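Local coordinates for outer membrane protein OMP121 (PDB 5FQ8) that probably takes up nutrients across the bacterial outer membrane as a TonB-dependent receptor, a beta-barrel that houses an N-terminal plug domain, at residues B[98-103]-B[160-165]. Residues are numbered along the deposited sequence; the frame is centred on the assembly and turned at random.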
loop_
_atom_site.group_PDB
_atom_site.type_symbol
_atom_site.label_atom_id
_atom_site.label_comp_id
_atom_site.label_asym_id
_atom_site.label_seq_id
_atom_site.Cartn_x
_atom_site.Cartn_y
_atom_site.Cartn_z
ATOM N N ASN B 98 -0.172 11.648 -29.865
ATOM C CA ASN B 98 -0.547 12.442 -31.021
ATOM C C ASN B 98 -0.808 13.899 -30.715
ATOM O O ASN B 98 -1.170 14.644 -31.623
ATOM C CB ASN B 98 -1.784 11.853 -31.699
ATOM C CG ASN B 98 -1.541 10.482 -32.236
ATOM O OD1 ASN B 98 -1.139 10.313 -33.377
ATOM N ND2 ASN B 98 -1.768 9.491 -31.411
ATOM N N GLN B 99 -0.670 14.328 -29.477
ATOM C CA GLN B 99 -0.814 15.737 -29.195
ATOM C C GLN B 99 0.349 16.498 -29.813
ATOM O O GLN B 99 1.451 15.965 -29.925
ATOM C CB GLN B 99 -0.851 15.976 -27.701
ATOM C CG GLN B 99 -1.595 14.915 -26.955
ATOM C CD GLN B 99 -3.062 14.947 -27.239
ATOM O OE1 GLN B 99 -3.716 15.938 -26.994
ATOM N NE2 GLN B 99 -3.587 13.863 -27.758
ATOM N N PRO B 100 0.123 17.737 -30.235
ATOM C CA PRO B 100 1.228 18.575 -30.695
ATOM C C PRO B 100 2.095 19.062 -29.545
ATOM O O PRO B 100 1.687 19.124 -28.384
ATOM C CB PRO B 100 0.510 19.743 -31.365
ATOM C CG PRO B 100 -0.759 19.830 -30.639
ATOM C CD PRO B 100 -1.165 18.432 -30.363
ATOM N N LEU B 101 3.318 19.421 -29.897
ATOM C CA LEU B 101 4.247 19.980 -28.932
ATOM C C LEU B 101 3.814 21.392 -28.575
ATOM O O LEU B 101 3.893 22.297 -29.408
ATOM C CB LEU B 101 5.654 19.984 -29.509
ATOM C CG LEU B 101 6.664 20.736 -28.665
ATOM C CD1 LEU B 101 6.793 20.053 -27.332
ATOM C CD2 LEU B 101 7.973 20.765 -29.375
ATOM N N TYR B 102 3.368 21.592 -27.343
ATOM C CA TYR B 102 3.076 22.928 -26.860
ATOM C C TYR B 102 4.375 23.646 -26.512
ATOM O O TYR B 102 5.171 23.139 -25.724
ATOM C CB TYR B 102 2.172 22.856 -25.636
ATOM C CG TYR B 102 0.761 22.417 -25.893
ATOM C CD1 TYR B 102 0.444 21.080 -26.011
ATOM C CD2 TYR B 102 -0.269 23.339 -25.971
ATOM C CE1 TYR B 102 -0.848 20.668 -26.211
ATOM C CE2 TYR B 102 -1.557 22.934 -26.167
ATOM C CZ TYR B 102 -1.844 21.591 -26.287
ATOM O OH TYR B 102 -3.132 21.171 -26.483
ATOM N N VAL B 103 4.589 24.826 -27.083
ATOM C CA VAL B 103 5.797 25.617 -26.859
ATOM C C VAL B 103 5.382 27.003 -26.386
ATOM O O VAL B 103 4.613 27.681 -27.066
ATOM C CB VAL B 103 6.642 25.718 -28.144
ATOM C CG1 VAL B 103 7.878 26.505 -27.898
ATOM C CG2 VAL B 103 7.001 24.354 -28.645
ATOM N N GLY B 160 2.787 18.284 -34.938
ATOM C CA GLY B 160 2.386 19.669 -34.933
ATOM C C GLY B 160 2.925 20.408 -33.725
ATOM O O GLY B 160 3.380 19.825 -32.737
ATOM N N VAL B 161 2.867 21.728 -33.810
ATOM C CA VAL B 161 3.353 22.593 -32.746
ATOM C C VAL B 161 2.297 23.634 -32.427
ATOM O O VAL B 161 1.697 24.213 -33.334
ATOM C CB VAL B 161 4.674 23.282 -33.137
ATOM C CG1 VAL B 161 5.084 24.209 -32.045
ATOM C CG2 VAL B 161 5.749 22.264 -33.384
ATOM N N VAL B 162 2.069 23.871 -31.149
ATOM C CA VAL B 162 1.195 24.943 -30.697
ATOM C C VAL B 162 2.072 25.977 -30.010
ATOM O O VAL B 162 2.392 25.845 -28.826
ATOM C CB VAL B 162 0.102 24.447 -29.751
ATOM C CG1 VAL B 162 -0.612 25.626 -29.194
ATOM C CG2 VAL B 162 -0.852 23.551 -30.474
ATOM N N MET B 163 2.467 27.004 -30.745
ATOM C CA MET B 163 3.305 28.057 -30.201
ATOM C C MET B 163 2.430 29.090 -29.518
ATOM O O MET B 163 1.652 29.780 -30.176
ATOM C CB MET B 163 4.127 28.708 -31.303
ATOM C CG MET B 163 5.371 27.970 -31.661
ATOM S SD MET B 163 6.021 28.602 -33.187
ATOM C CE MET B 163 5.812 30.361 -32.936
ATOM N N ILE B 164 2.566 29.208 -28.233
ATOM C CA ILE B 164 1.865 30.236 -27.477
ATOM C C ILE B 164 2.838 31.362 -27.149
ATOM O O ILE B 164 4.038 31.136 -26.996
ATOM C CB ILE B 164 1.223 29.626 -26.218
ATOM C CG1 ILE B 164 0.077 28.715 -26.630
ATOM C CG2 ILE B 164 0.703 30.688 -25.281
ATOM C CD1 ILE B 164 -0.702 28.198 -25.464
ATOM N N THR B 165 2.336 32.599 -27.123
ATOM C CA THR B 165 3.144 33.753 -26.743
ATOM C C THR B 165 2.386 34.570 -25.714
ATOM O O THR B 165 1.251 34.985 -25.958
ATOM C CB THR B 165 3.508 34.619 -27.945
ATOM O OG1 THR B 165 4.265 33.855 -28.884
ATOM C CG2 THR B 165 4.346 35.769 -27.504
#
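The Tyr102 ring meets Val162 obliquely: CD2 lies 4.0 Å from Val162 CB, and the two side chains run side by side in the same direction. The tyrosine side chain also touches Met61, Val86 and Asn111. Val162 reaches the Pro100 ring with its other branch, CG2, which sits 3.7 Å from Pro100 CG; its CG1 stands anti to the backbone N (chi1 172°) and is thereby turned to the tyrosine. An alanine here would remove both branches and would probably cost the Pro100 ring its CG2 contact and thin the packing against Tyr102 to CB alone. On the opposite face of the sheet, Val103 CG2 packs on Val161 CG1 at 3.9 Å.

Parallel pairing of 101-103 with 161-165 follows from a 14° angle between strand axes and four backbone hydrogen bonds. Leu101 N bonds Gly160 O, and Leu101 O accepts Val162 N. Val103 N reaches Val162 O at 3.0 Å almost straight (176° at the hydrogen), and Val103 O takes Ile164 N at 2.8 Å. Strand 138-144 flanks 161-166 on its other side. Four N-H groups and the carbonyls facing them are thus paired within largely apolar, buried surroundings, consistent with a sheet inside the plug domain.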